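Local coordinates for bifunctional protein FolD (Thermus thermophilus, PDB 6V6Y) that probably oxidises 5,10-methylenetetrahydrofolate with NADP(+) and then hydrolyses the methenyl product to 10-formyltetrahydrofolate, at residues 17-22 / 57-62; 34-39 / 45-50; 77-82 / 91-96. All blocks are in the same frame, centred on the assembly; numbering follows the deposited sequence.

All three contacts are buried and lie in the catalytic domain, where they pack helices against or beside one parallel sheet. Contacts 2 and 3 engage the sheet from opposite faces: helix 41-57 meets strand 31-37 on one side, helix 72-84 meets strand 90-93 on the other. Backbone bonds from Ile35 to Leu92 and Gln94 tie their strands, with centres about 12 Å apart. Contact 1 lies where helix 41-57, which also serves contact 2 through Val47, ends near Leu57 and the chain turns into strand 60-66; Gln62 O probably hydrogen-bonds to Val34 N of contact 2. Contact 3 is wholly apolar; contact 1 adds a phenol and an arginine met obliquely, where contact 2 has an arginine met at its edge.

Contact 1: residues 17-22 / 57-62; sequences EEIRAR and LGYRSQ
Ile19 overlaps Leu57 and the hydroxyl end of Tyr59, and its nearer methyl, Ile19 CG2, lies 4.0 Å from Leu57 CD1 and 3.6 Å from Tyr59 OH. A chi1 of -71° sets CG2 anti to the backbone N and CG1 anti to the carbonyl carbon, beside the backbone N; Ile19 CD1 lies 4.2 Å from both Leu57 CD1 and Tyr59 OH. Ile19 crosses both partners at about a right angle. Leu57 CD1 in turn sits 3.9 Å above one face of the Tyr59 ring, displaced toward its rim, so methyl, ring and isoleucine form a compact apolar cluster. The phenol is not left without a partner in this apolar setting: Tyr59 OH is hydrogen-bonded to Met266 O. The other Leu57 methyl, CD2, lies 4.1 Å from Arg20 NH1 and approaches the guanidinium obliquely; Arg20 NH2 reaches Glu17 and Glu13, salt bridges that are doubtful because NH2 is too close to another atom. Between Leu57 and Tyr59 the chain turns at Gly58, whose phi of 100° belongs to a Schellman motif closing helix 41-57. This turn brings the Tyr59 ring against Leu57 and leads into strand 60-66. Helix 8-24 packs beside the C-terminal end of helix 41-57, while helix 257-276 completes the packing, with Met266 against Ile19 and Leu57 and with Thr269 and Leu270 against Tyr59.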
ATOM      1  N   GLU A  17       6.254 -16.160 -24.473  1.00 55.09           N
ATOM      2  CA  GLU A  17       5.405 -17.090 -25.208  1.00 53.57           C
ATOM      3  C   GLU A  17       3.933 -16.720 -25.057  1.00 56.89           C
ATOM      4  O   GLU A  17       3.182 -16.703 -26.042  1.00 56.69           O
ATOM      5  CB  GLU A  17       5.670 -18.512 -24.713  1.00 52.81           C
ATOM      6  CG  GLU A  17       5.887 -19.575 -25.787  1.00 65.10           C
ATOM      7  CD  GLU A  17       6.764 -19.119 -26.944  1.00 67.39           C
ATOM      8  OE1 GLU A  17       7.916 -18.687 -26.699  1.00 69.76           O
ATOM      9  OE2 GLU A  17       6.294 -19.207 -28.100  1.00 64.05           O
ATOM     10  N   GLU A  18       3.502 -16.401 -23.827  1.00 53.07           N
ATOM     11  CA  GLU A  18       2.129 -15.935 -23.613  1.00 51.93           C
ATOM     12  C   GLU A  18       1.831 -14.675 -24.417  1.00 57.41           C
ATOM     13  O   GLU A  18       0.730 -14.524 -24.968  1.00 56.84           O
ATOM     14  CB  GLU A  18       1.871 -15.677 -22.127  1.00 51.96           C
ATOM     15  CG  GLU A  18       1.473 -16.938 -21.362  1.00 57.32           C
ATOM     16  CD  GLU A  18       1.686 -16.854 -19.855  1.00 56.87           C
ATOM     17  OE1 GLU A  18       2.011 -17.903 -19.252  1.00 56.86           O
ATOM     18  OE2 GLU A  18       1.522 -15.755 -19.276  1.00 56.70           O
ATOM     19  N   ILE A  19       2.795 -13.752 -24.489  1.00 55.29           N
ATOM     20  CA  ILE A  19       2.563 -12.494 -25.195  1.00 57.77           C
ATOM     21  C   ILE A  19       2.448 -12.743 -26.699  1.00 59.58           C
ATOM     22  O   ILE A  19       1.507 -12.272 -27.348  1.00 61.44           O
ATOM     23  CB  ILE A  19       3.671 -11.476 -24.863  1.00 54.60           C
ATOM     24  CG1 ILE A  19       3.542 -10.979 -23.412  1.00 52.42           C
ATOM     25  CG2 ILE A  19       3.646 -10.297 -25.857  1.00 53.59           C
ATOM     26  CD1 ILE A  19       4.739 -10.144 -22.940  1.00 45.16           C
ATOM     27  N   ARG A  20       3.396 -13.495 -27.273  1.00 57.67           N
ATOM     28  CA  ARG A  20       3.348 -13.758 -28.711  1.00 63.18           C
ATOM     29  C   ARG A  20       2.030 -14.419 -29.100  1.00 67.52           C
ATOM     30  O   ARG A  20       1.416 -14.055 -30.112  1.00 68.79           O
ATOM     31  CB  ARG A  20       4.541 -14.623 -29.135  1.00 60.82           C
ATOM     32  CG  ARG A  20       5.889 -13.978 -28.859  1.00 61.47           C
ATOM     33  CD  ARG A  20       7.042 -14.780 -29.425  1.00 58.88           C
ATOM     34  NE  ARG A  20       7.683 -15.652 -28.439  1.00 59.54           N
ATOM     35  CZ  ARG A  20       8.858 -15.394 -27.861  1.00 62.90           C
ATOM     36  NH1 ARG A  20       9.516 -14.276 -28.149  1.00 61.72           N
ATOM     37  NH2 ARG A  20       9.379 -16.250 -26.990  1.00 58.60           N
ATOM     38  N   ALA A  21       1.561 -15.365 -28.279  1.00 67.11           N
ATOM     39  CA  ALA A  21       0.305 -16.050 -28.566  1.00 67.04           C
ATOM     40  C   ALA A  21      -0.853 -15.073 -28.615  1.00 69.49           C
ATOM     41  O   ALA A  21      -1.714 -15.163 -29.498  1.00 73.52           O
ATOM     42  CB  ALA A  21       0.036 -17.127 -27.515  1.00 61.11           C
ATOM     43  N   ARG A  22      -0.898 -14.134 -27.673  1.00 66.15           N
ATOM     44  CA  ARG A  22      -2.043 -13.242 -27.592  1.00 70.50           C
ATOM     45  C   ARG A  22      -2.032 -12.208 -28.718  1.00 71.11           C
ATOM     46  O   ARG A  22      -3.094 -11.727 -29.123  1.00 72.88           O
ATOM     47  CB  ARG A  22      -2.071 -12.580 -26.210  1.00 67.49           C
ATOM     48  CG  ARG A  22      -3.268 -11.682 -25.956  1.00 73.91           C
ATOM     49  CD  ARG A  22      -4.482 -12.464 -25.479  1.00 77.60           C
ATOM     50  NE  ARG A  22      -5.626 -11.581 -25.264  1.00 80.09           N
ATOM     51  CZ  ARG A  22      -6.396 -11.109 -26.244  1.00 87.64           C
ATOM     52  NH1 ARG A  22      -6.141 -11.444 -27.507  1.00 85.93           N
ATOM     53  NH2 ARG A  22      -7.421 -10.305 -25.966  1.00 85.04           N
ATOM     54  N   LEU A  57       9.647  -8.375 -29.780  1.00 44.93           N
ATOM     55  CA  LEU A  57       8.311  -8.945 -29.679  1.00 46.02           C
ATOM     56  C   LEU A  57       7.409  -8.527 -30.830  1.00 50.18           C
ATOM     57  O   LEU A  57       6.352  -9.144 -31.017  1.00 50.69           O
ATOM     58  CB  LEU A  57       7.640  -8.533 -28.363  1.00 47.94           C
ATOM     59  CG  LEU A  57       8.081  -9.167 -27.044  1.00 47.84           C
ATOM     60  CD1 LEU A  57       7.247  -8.576 -25.918  1.00 42.16           C
ATOM     61  CD2 LEU A  57       7.934 -10.677 -27.094  1.00 45.25           C
ATOM     62  N   GLY A  58       7.781  -7.480 -31.573  1.00 49.00           N
ATOM     63  CA  GLY A  58       6.919  -6.901 -32.585  1.00 47.84           C
ATOM     64  C   GLY A  58       6.172  -5.650 -32.171  1.00 56.26           C
ATOM     65  O   GLY A  58       5.299  -5.192 -32.921  1.00 50.65           O
ATOM     66  N   TYR A  59       6.475  -5.087 -31.004  1.00 52.94           N
ATOM     67  CA  TYR A  59       5.842  -3.844 -30.598  1.00 53.11           C
ATOM     68  C   TYR A  59       6.349  -2.692 -31.458  1.00 51.10           C
ATOM     69  O   TYR A  59       7.462  -2.726 -31.992  1.00 47.14           O
ATOM     70  CB  TYR A  59       6.148  -3.525 -29.131  1.00 49.25           C
ATOM     71  CG  TYR A  59       5.477  -4.388 -28.080  1.00 50.57           C
ATOM     72  CD1 TYR A  59       4.724  -5.505 -28.423  1.00 51.19           C
ATOM     73  CD2 TYR A  59       5.620  -4.084 -26.723  1.00 50.96           C
ATOM     74  CE1 TYR A  59       4.126  -6.293 -27.448  1.00 52.18           C
ATOM     75  CE2 TYR A  59       5.024  -4.859 -25.742  1.00 47.98           C
ATOM     76  CZ  TYR A  59       4.283  -5.964 -26.104  1.00 51.56           C
ATOM     77  OH  TYR A  59       3.695  -6.727 -25.121  1.00 46.94           O
ATOM     78  N   ARG A  60       5.530  -1.653 -31.571  1.00 49.12           N
ATOM     79  CA  ARG A  60       6.044  -0.345 -31.958  1.00 48.18           C
ATOM     80  C   ARG A  60       6.720   0.241 -30.720  1.00 49.56           C
ATOM     81  O   ARG A  60       6.060   0.496 -29.707  1.00 48.64           O
ATOM     82  CB  ARG A  60       4.921   0.555 -32.474  1.00 53.45           C
ATOM     83  CG  ARG A  60       3.984  -0.094 -33.528  1.00 61.67           C
ATOM     84  CD  ARG A  60       2.822   0.849 -33.979  1.00 65.30           C
ATOM     85  NE  ARG A  60       1.662   0.820 -33.063  1.00 68.45           N
ATOM     86  CZ  ARG A  60       0.646   1.696 -33.077  1.00 72.11           C
ATOM     87  NH1 ARG A  60       0.630   2.691 -33.960  1.00 75.07           N
ATOM     88  NH2 ARG A  60      -0.354   1.594 -32.197  1.00 69.08           N
ATOM     89  N   SER A  61       8.036   0.417 -30.767  1.00 46.17           N
ATOM     90  CA  SER A  61       8.768   0.911 -29.614  1.00 45.71           C
ATOM     91  C   SER A  61       9.670   2.061 -30.023  1.00 44.87           C
ATOM     92  O   SER A  61      10.435   1.956 -30.984  1.00 37.80           O
ATOM     93  CB  SER A  61       9.604  -0.190 -28.955  1.00 46.91           C
ATOM     94  OG  SER A  61      10.456   0.361 -27.955  1.00 44.04           O
ATOM     95  N   GLN A  62       9.637   3.130 -29.246  1.00 42.61           N
ATOM     96  CA  GLN A  62      10.338   4.329 -29.645  1.00 44.03           C
ATOM     97  C   GLN A  62      10.916   4.967 -28.391  1.00 46.76           C
ATOM     98  O   GLN A  62      10.197   5.160 -27.406  1.00 47.00           O
ATOM     99  CB  GLN A  62       9.347   5.242 -30.393  1.00 48.51           C
ATOM    100  CG  GLN A  62       9.921   6.131 -31.465  1.00 51.86           C
ATOM    101  CD  GLN A  62      10.947   5.435 -32.351  1.00 52.24           C
ATOM    102  OE1 GLN A  62      12.121   5.798 -32.308  1.00 55.91           O
ATOM    103  NE2 GLN A  62      10.511   4.493 -33.200  1.00 42.82           N
TER

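Contact 2: residues 34-39 / 45-50; sequences VIRLGE and AYVRLK
Val34 meets Val47 across the first half of a beta-alpha-beta unit, made of strand 31-37, helix 41-57 and strand 60-66 in the parallel sheet of the catalytic domain. The two CA atoms are 7.2 Å apart, the nearest such pair here, and Val34 CG1 lies 4.1 Å from Val47 CG1, the side chains meeting at a slant. Ile35 alternates to the other face of the strand, where it packs on Leu75, Ile79 and Leu82 of helix 72-84. Arg36 returns to the side of helix 41-57; its chain runs out extended and then bends at chi3 (64°), bringing the guanidinium round toward the strand's own exit. There Gly38 O accepts a hydrogen bond from Arg36 NH1 (2.9 Å), in the carbonyl plane and nearly in the guanidinium plane. Glu39 OE2 adds a salt bridge to Arg36 NH1, also 2.9 Å long, although as a hydrogen bond it is weak, bent to 131°. Both partners sit at the guanidinium edge, which probably fixes the group's rotation. Near that plane as well, Val47 CG2 stands 3.8 Å from Arg36 NE, a buried nitrogen with no polar partner in the model.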
ATOM      1  N   VAL A  34       9.283   5.337 -24.589  1.00 42.06           N
ATOM      2  CA  VAL A  34      10.199   5.437 -23.470  1.00 46.00           C
ATOM      3  C   VAL A  34      10.910   6.774 -23.569  1.00 47.21           C
ATOM      4  O   VAL A  34      11.537   7.076 -24.594  1.00 45.96           O
ATOM      5  CB  VAL A  34      11.197   4.274 -23.456  1.00 47.01           C
ATOM      6  CG1 VAL A  34      12.138   4.420 -22.272  1.00 46.47           C
ATOM      7  CG2 VAL A  34      10.437   2.962 -23.401  1.00 44.20           C
ATOM      8  N   ILE A  35      10.816   7.569 -22.504  1.00 45.13           N
ATOM      9  CA  ILE A  35      11.412   8.896 -22.424  1.00 47.41           C
ATOM     10  C   ILE A  35      12.647   8.822 -21.539  1.00 49.85           C
ATOM     11  O   ILE A  35      12.586   8.282 -20.427  1.00 49.42           O
ATOM     12  CB  ILE A  35      10.416   9.924 -21.858  1.00 49.27           C
ATOM     13  CG1 ILE A  35       9.221  10.106 -22.797  1.00 47.09           C
ATOM     14  CG2 ILE A  35      11.113  11.246 -21.596  1.00 46.91           C
ATOM     15  CD1 ILE A  35       8.104  10.964 -22.194  1.00 42.11           C
ATOM     16  N   ARG A  36      13.758   9.384 -22.017  1.00 47.34           N
ATOM     17  CA  ARG A  36      14.978   9.487 -21.226  1.00 46.60           C
ATOM     18  C   ARG A  36      15.528  10.903 -21.343  1.00 51.43           C
ATOM     19  O   ARG A  36      15.609  11.455 -22.449  1.00 49.54           O
ATOM     20  CB  ARG A  36      16.038   8.468 -21.674  1.00 46.80           C
ATOM     21  CG  ARG A  36      17.456   8.888 -21.316  1.00 48.91           C
ATOM     22  CD  ARG A  36      18.476   7.756 -21.444  1.00 48.00           C
ATOM     23  NE  ARG A  36      18.639   7.264 -22.816  1.00 52.69           N
ATOM     24  CZ  ARG A  36      19.493   7.753 -23.721  1.00 52.30           C
ATOM     25  NH1 ARG A  36      20.281   8.782 -23.442  1.00 48.69           N
ATOM     26  NH2 ARG A  36      19.562   7.202 -24.926  1.00 55.99           N
ATOM     27  N   LEU A  37      15.883  11.495 -20.204  1.00 48.47           N
ATOM     28  CA  LEU A  37      16.582  12.772 -20.159  1.00 51.15           C
ATOM     29  C   LEU A  37      18.048  12.508 -19.838  1.00 53.76           C
ATOM     30  O   LEU A  37      18.353  11.723 -18.938  1.00 53.92           O
ATOM     31  CB  LEU A  37      15.957  13.707 -19.119  1.00 51.56           C
ATOM     32  CG  LEU A  37      14.827  14.604 -19.649  1.00 52.36           C
ATOM     33  CD1 LEU A  37      13.579  13.785 -19.995  1.00 50.57           C
ATOM     34  CD2 LEU A  37      14.472  15.733 -18.685  1.00 53.19           C
ATOM     35  N   GLY A  38      18.956  13.132 -20.597  1.00 53.07           N
ATOM     36  CA  GLY A  38      20.374  13.016 -20.296  1.00 51.02           C
ATOM     37  C   GLY A  38      20.971  11.701 -20.757  1.00 54.27           C
ATOM     38  O   GLY A  38      20.349  10.921 -21.484  1.00 51.37           O
ATOM     39  N   GLU A  39      22.192  11.435 -20.285  1.00 55.88           N
ATOM     40  CA  GLU A  39      23.007  10.342 -20.802  1.00 57.15           C
ATOM     41  C   GLU A  39      23.591   9.475 -19.680  1.00 60.33           C
ATOM     42  O   GLU A  39      24.717   8.978 -19.786  1.00 56.26           O
ATOM     43  CB  GLU A  39      24.125  10.884 -21.696  1.00 55.51           C
ATOM     44  CG  GLU A  39      23.640  11.603 -22.975  1.00 55.56           C
ATOM     45  CD  GLU A  39      22.873  10.680 -23.931  1.00 59.44           C
ATOM     46  OE1 GLU A  39      23.347   9.554 -24.199  1.00 64.61           O
ATOM     47  OE2 GLU A  39      21.792  11.079 -24.419  1.00 59.87           O
ATOM     48  N   ALA A  45      21.698   2.030 -20.868  1.00 49.80           N
ATOM     49  CA  ALA A  45      21.674   0.577 -21.034  1.00 47.39           C
ATOM     50  C   ALA A  45      20.287  -0.010 -20.750  1.00 49.67           C
ATOM     51  O   ALA A  45      19.814  -0.889 -21.486  1.00 49.94           O
ATOM     52  CB  ALA A  45      22.728  -0.060 -20.129  1.00 47.33           C
ATOM     53  N   TYR A  46      19.624   0.460 -19.687  1.00 50.79           N
ATOM     54  CA  TYR A  46      18.289  -0.036 -19.353  1.00 50.14           C
ATOM     55  C   TYR A  46      17.299   0.211 -20.487  1.00 47.35           C
ATOM     56  O   TYR A  46      16.573  -0.701 -20.901  1.00 47.80           O
ATOM     57  CB  TYR A  46      17.786   0.631 -18.069  1.00 57.00           C
ATOM     58  CG  TYR A  46      18.155  -0.122 -16.822  1.00 65.56           C
ATOM     59  CD1 TYR A  46      18.216  -1.514 -16.829  1.00 65.36           C
ATOM     60  CD2 TYR A  46      18.455   0.553 -15.633  1.00 66.96           C
ATOM     61  CE1 TYR A  46      18.554  -2.220 -15.688  1.00 69.71           C
ATOM     62  CE2 TYR A  46      18.799  -0.145 -14.484  1.00 67.10           C
ATOM     63  CZ  TYR A  46      18.849  -1.536 -14.518  1.00 72.32           C
ATOM     64  OH  TYR A  46      19.185  -2.261 -13.386  1.00 72.86           O
ATOM     65  N   VAL A  47      17.233   1.445 -20.991  1.00 49.32           N
ATOM     66  CA  VAL A  47      16.221   1.734 -22.004  1.00 50.09           C
ATOM     67  C   VAL A  47      16.539   0.984 -23.288  1.00 48.15           C
ATOM     68  O   VAL A  47      15.635   0.465 -23.955  1.00 48.84           O
ATOM     69  CB  VAL A  47      16.068   3.250 -22.240  1.00 48.57           C
ATOM     70  CG1 VAL A  47      15.969   3.989 -20.904  1.00 49.49           C
ATOM     71  CG2 VAL A  47      17.177   3.815 -23.127  1.00 48.12           C
ATOM     72  N   ARG A  48      17.824   0.865 -23.622  1.00 47.08           N
ATOM     73  CA  ARG A  48      18.208   0.107 -24.808  1.00 51.92           C
ATOM     74  C   ARG A  48      17.711  -1.331 -24.723  1.00 50.20           C
ATOM     75  O   ARG A  48      17.301  -1.918 -25.735  1.00 46.63           O
ATOM     76  CB  ARG A  48      19.726   0.153 -24.981  1.00 47.50           C
ATOM     77  CG  ARG A  48      20.227  -0.662 -26.149  1.00 55.26           C
ATOM     78  CD  ARG A  48      21.738  -0.762 -26.132  1.00 57.86           C
ATOM     79  NE  ARG A  48      22.374   0.535 -26.343  1.00 61.82           N
ATOM     80  CZ  ARG A  48      23.673   0.760 -26.162  1.00 67.43           C
ATOM     81  NH1 ARG A  48      24.472  -0.237 -25.760  1.00 63.49           N
ATOM     82  NH2 ARG A  48      24.170   1.974 -26.381  1.00 61.98           N
ATOM     83  N   LEU A  49      17.701  -1.899 -23.517  1.00 48.05           N
ATOM     84  CA  LEU A  49      17.232  -3.267 -23.338  1.00 46.68           C
ATOM     85  C   LEU A  49      15.701  -3.357 -23.380  1.00 46.30           C
ATOM     86  O   LEU A  49      15.141  -4.311 -23.933  1.00 46.59           O
ATOM     87  CB  LEU A  49      17.808  -3.788 -22.028  1.00 51.43           C
ATOM     88  CG  LEU A  49      17.282  -5.016 -21.318  1.00 57.45           C
ATOM     89  CD1 LEU A  49      17.282  -6.210 -22.259  1.00 60.83           C
ATOM     90  CD2 LEU A  49      18.178  -5.250 -20.095  1.00 56.12           C
ATOM     91  N   LYS A  50      15.005  -2.373 -22.811  1.00 45.37           N
ATOM     92  CA  LYS A  50      13.552  -2.343 -22.931  1.00 46.81           C
ATOM     93  C   LYS A  50      13.121  -2.170 -24.383  1.00 45.49           C
ATOM     94  O   LYS A  50      12.214  -2.862 -24.860  1.00 43.52           O
ATOM     95  CB  LYS A  50      12.982  -1.219 -22.064  1.00 45.62           C
ATOM     96  CG  LYS A  50      13.391  -1.332 -20.589  1.00 49.89           C
ATOM     97  CD  LYS A  50      13.011  -0.095 -19.771  1.00 47.20           C
ATOM     98  CE  LYS A  50      13.405  -0.271 -18.279  1.00 49.81           C
ATOM     99  NZ  LYS A  50      12.484   0.475 -17.373  1.00 58.11           N
TER

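Contact 3: residues 77-82 / 91-96; sequences ERIAAL and ILVQLP
This is apolar helix-on-sheet packing within the catalytic domain: helix 72-84 lies over strand 90-93, an outer strand of the three-stranded parallel sheet. The axes of the short segments 77-82 and 91-93 come within 10.3 Å and run nearly antiparallel, at 161°. The closest approach is at Leu82, whose CB lies 3.5 Å from Ile91 CD1. Ile91 reaches that far because its chain is extended about CB-CG1, with CD1 anti to CA (chi2 169°), and CD1 projects onto the helix backbone as much as onto a side chain: Ile91 CD1 is also 3.7 Å from Leu82 C. A second, looser touch lies one helical turn back, where Ile79 CD1 stands 4.4 Å from Val93 CG2. Ile91 and Val93 share a face of the strand, and Ile79 and Leu82 share a face of the helix; Ile91 carries the contact, while the Ile79-Val93 touch is peripheral. Topologically, helix 72-84 is the connection of a beta-alpha-beta crossover from strand 60-66 to strand 90-93, passing over the central strand 31-37; Leu82 accordingly also touches Arg33 and Ile35. Helix 103-109 flanks the other end of the contact, with Val106 against both Ile79 and Val93. Further along the chain, Gln94 NE2 donates to the carbonyl O of the next residue, Leu95 O, at 2.9 Å. On the side of Leu82 away from Ile91, toward strand 60-66, Leu82 CD2 sits 3.5 Å above the centre of one face of the Arg78 guanidinium, whose NH2 forms a salt bridge with Glu64.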
ATOM      1  N   GLU A  77       4.504  18.779 -20.989  1.00 53.68           N
ATOM      2  CA  GLU A  77       3.836  18.980 -22.274  1.00 55.53           C
ATOM      3  C   GLU A  77       3.956  17.734 -23.152  1.00 51.58           C
ATOM      4  O   GLU A  77       2.965  17.267 -23.735  1.00 50.18           O
ATOM      5  CB  GLU A  77       4.423  20.204 -22.977  1.00 55.14           C
ATOM      6  CG  GLU A  77       3.516  20.835 -24.027  1.00 65.64           C
ATOM      7  CD  GLU A  77       4.221  21.934 -24.819  1.00 70.53           C
ATOM      8  OE1 GLU A  77       4.043  21.974 -26.059  1.00 74.19           O
ATOM      9  OE2 GLU A  77       4.950  22.751 -24.199  1.00 72.13           O
ATOM     10  N   ARG A  78       5.164  17.171 -23.247  1.00 46.52           N
ATOM     11  CA  ARG A  78       5.346  15.990 -24.085  1.00 45.34           C
ATOM     12  C   ARG A  78       4.469  14.840 -23.611  1.00 48.26           C
ATOM     13  O   ARG A  78       3.789  14.193 -24.420  1.00 46.87           O
ATOM     14  CB  ARG A  78       6.804  15.562 -24.107  1.00 43.86           C
ATOM     15  CG  ARG A  78       7.048  14.374 -25.030  1.00 46.15           C
ATOM     16  CD  ARG A  78       6.395  14.591 -26.410  1.00 45.23           C
ATOM     17  NE  ARG A  78       6.707  13.523 -27.367  1.00 47.79           N
ATOM     18  CZ  ARG A  78       6.102  13.395 -28.548  1.00 47.61           C
ATOM     19  NH1 ARG A  78       5.164  14.266 -28.900  1.00 41.33           N
ATOM     20  NH2 ARG A  78       6.425  12.404 -29.376  1.00 40.26           N
ATOM     21  N   ILE A  79       4.467  14.581 -22.296  1.00 46.05           N
ATOM     22  CA  ILE A  79       3.626  13.523 -21.735  1.00 45.45           C
ATOM     23  C   ILE A  79       2.154  13.768 -22.049  1.00 44.96           C
ATOM     24  O   ILE A  79       1.419  12.836 -22.400  1.00 45.99           O
ATOM     25  CB  ILE A  79       3.868  13.395 -20.217  1.00 48.56           C
ATOM     26  CG1 ILE A  79       5.276  12.860 -19.955  1.00 42.51           C
ATOM     27  CG2 ILE A  79       2.806  12.501 -19.577  1.00 45.18           C
ATOM     28  CD1 ILE A  79       5.785  13.150 -18.581  1.00 47.04           C
ATOM     29  N   ALA A  80       1.689  15.016 -21.911  1.00 49.22           N
ATOM     30  CA  ALA A  80       0.297  15.313 -22.245  1.00 49.18           C
ATOM     31  C   ALA A  80       0.022  15.025 -23.716  1.00 49.82           C
ATOM     32  O   ALA A  80      -1.017  14.444 -24.063  1.00 48.73           O
ATOM     33  CB  ALA A  80      -0.034  16.767 -21.916  1.00 48.30           C
ATOM     34  N   ALA A  81       0.953  15.408 -24.592  1.00 48.60           N
ATOM     35  CA  ALA A  81       0.828  15.070 -26.008  1.00 45.56           C
ATOM     36  C   ALA A  81       0.722  13.562 -26.205  1.00 51.41           C
ATOM     37  O   ALA A  81      -0.121  13.091 -26.977  1.00 51.35           O
ATOM     38  CB  ALA A  81       2.021  15.630 -26.781  1.00 40.20           C
ATOM     39  N   LEU A  82       1.560  12.785 -25.496  1.00 49.20           N
ATOM     40  CA  LEU A  82       1.509  11.329 -25.629  1.00 46.40           C
ATOM     41  C   LEU A  82       0.257  10.736 -24.986  1.00 46.93           C
ATOM     42  O   LEU A  82      -0.259   9.720 -25.471  1.00 47.03           O
ATOM     43  CB  LEU A  82       2.768  10.699 -25.029  1.00 44.98           C
ATOM     44  CG  LEU A  82       4.115  11.063 -25.642  1.00 46.84           C
ATOM     45  CD1 LEU A  82       5.265  10.400 -24.879  1.00 43.36           C
ATOM     46  CD2 LEU A  82       4.151  10.681 -27.124  1.00 46.97           C
ATOM     47  N   ILE A  91       3.428   4.585 -21.815  1.00 46.40           N
ATOM     48  CA  ILE A  91       4.357   5.687 -21.607  1.00 45.98           C
ATOM     49  C   ILE A  91       5.208   5.357 -20.392  1.00 48.17           C
ATOM     50  O   ILE A  91       4.681   4.996 -19.335  1.00 48.30           O
ATOM     51  CB  ILE A  91       3.625   7.029 -21.414  1.00 46.47           C
ATOM     52  CG1 ILE A  91       2.762   7.341 -22.646  1.00 44.46           C
ATOM     53  CG2 ILE A  91       4.644   8.128 -21.119  1.00 40.48           C
ATOM     54  CD1 ILE A  91       1.796   8.519 -22.465  1.00 44.83           C
ATOM     55  N   LEU A  92       6.518   5.489 -20.546  1.00 45.44           N
ATOM     56  CA  LEU A  92       7.489   5.078 -19.550  1.00 48.15           C
ATOM     57  C   LEU A  92       8.512   6.191 -19.450  1.00 49.01           C
ATOM     58  O   LEU A  92       9.027   6.636 -20.479  1.00 48.29           O
ATOM     59  CB  LEU A  92       8.154   3.764 -19.980  1.00 52.06           C
ATOM     60  CG  LEU A  92       9.019   2.916 -19.062  1.00 54.26           C
ATOM     61  CD1 LEU A  92       9.374   1.669 -19.835  1.00 51.79           C
ATOM     62  CD2 LEU A  92      10.282   3.637 -18.618  1.00 55.04           C
ATOM     63  N   VAL A  93       8.796   6.656 -18.235  1.00 48.29           N
ATOM     64  CA  VAL A  93       9.844   7.645 -18.007  1.00 46.53           C
ATOM     65  C   VAL A  93      10.985   6.956 -17.269  1.00 50.80           C
ATOM     66  O   VAL A  93      10.783   6.362 -16.205  1.00 51.75           O
ATOM     67  CB  VAL A  93       9.328   8.864 -17.228  1.00 47.80           C
ATOM     68  CG1 VAL A  93      10.405   9.924 -17.171  1.00 45.91           C
ATOM     69  CG2 VAL A  93       8.079   9.430 -17.883  1.00 48.09           C
ATOM     70  N   GLN A  94      12.178   7.021 -17.839  1.00 50.14           N
ATOM     71  CA  GLN A  94      13.334   6.347 -17.263  1.00 47.41           C
ATOM     72  C   GLN A  94      13.847   7.154 -16.076  1.00 50.60           C
ATOM     73  O   GLN A  94      14.144   8.348 -16.210  1.00 49.51           O
ATOM     74  CB  GLN A  94      14.424   6.178 -18.319  1.00 44.70           C
ATOM     75  CG  GLN A  94      15.672   5.521 -17.803  1.00 51.64           C
ATOM     76  CD  GLN A  94      15.405   4.111 -17.298  1.00 56.00           C
ATOM     77  OE1 GLN A  94      14.747   3.304 -17.967  1.00 57.74           O
ATOM     78  NE2 GLN A  94      15.901   3.812 -16.105  1.00 55.09           N
ATOM     79  N   LEU A  95      13.933   6.515 -14.913  1.00 50.42           N
ATOM     80  CA  LEU A  95      14.466   7.173 -13.732  1.00 52.05           C
ATOM     81  C   LEU A  95      15.930   6.828 -13.565  1.00 51.17           C
ATOM     82  O   LEU A  95      16.390   5.797 -14.059  1.00 53.48           O
ATOM     83  CB  LEU A  95      13.675   6.763 -12.483  1.00 49.31           C
ATOM     84  CG  LEU A  95      12.185   6.964 -12.739  1.00 50.97           C
ATOM     85  CD1 LEU A  95      11.332   6.382 -11.628  1.00 46.23           C
ATOM     86  CD2 LEU A  95      11.883   8.444 -12.975  1.00 45.84           C
ATOM     87  N   PRO A  96      16.712   7.681 -12.886  1.00 53.98           N
ATOM     88  CA  PRO A  96      16.313   8.916 -12.205  1.00 53.57           C
ATOM     89  C   PRO A  96      16.166  10.104 -13.133  1.00 53.94           C
ATOM     90  O   PRO A  96      16.850  10.200 -14.149  1.00 55.72           O
ATOM     91  CB  PRO A  96      17.469   9.160 -11.241  1.00 53.87           C
ATOM     92  CG  PRO A  96      18.655   8.657 -12.003  1.00 52.76           C
ATOM     93  CD  PRO A  96      18.173   7.485 -12.835  1.00 52.26           C
TER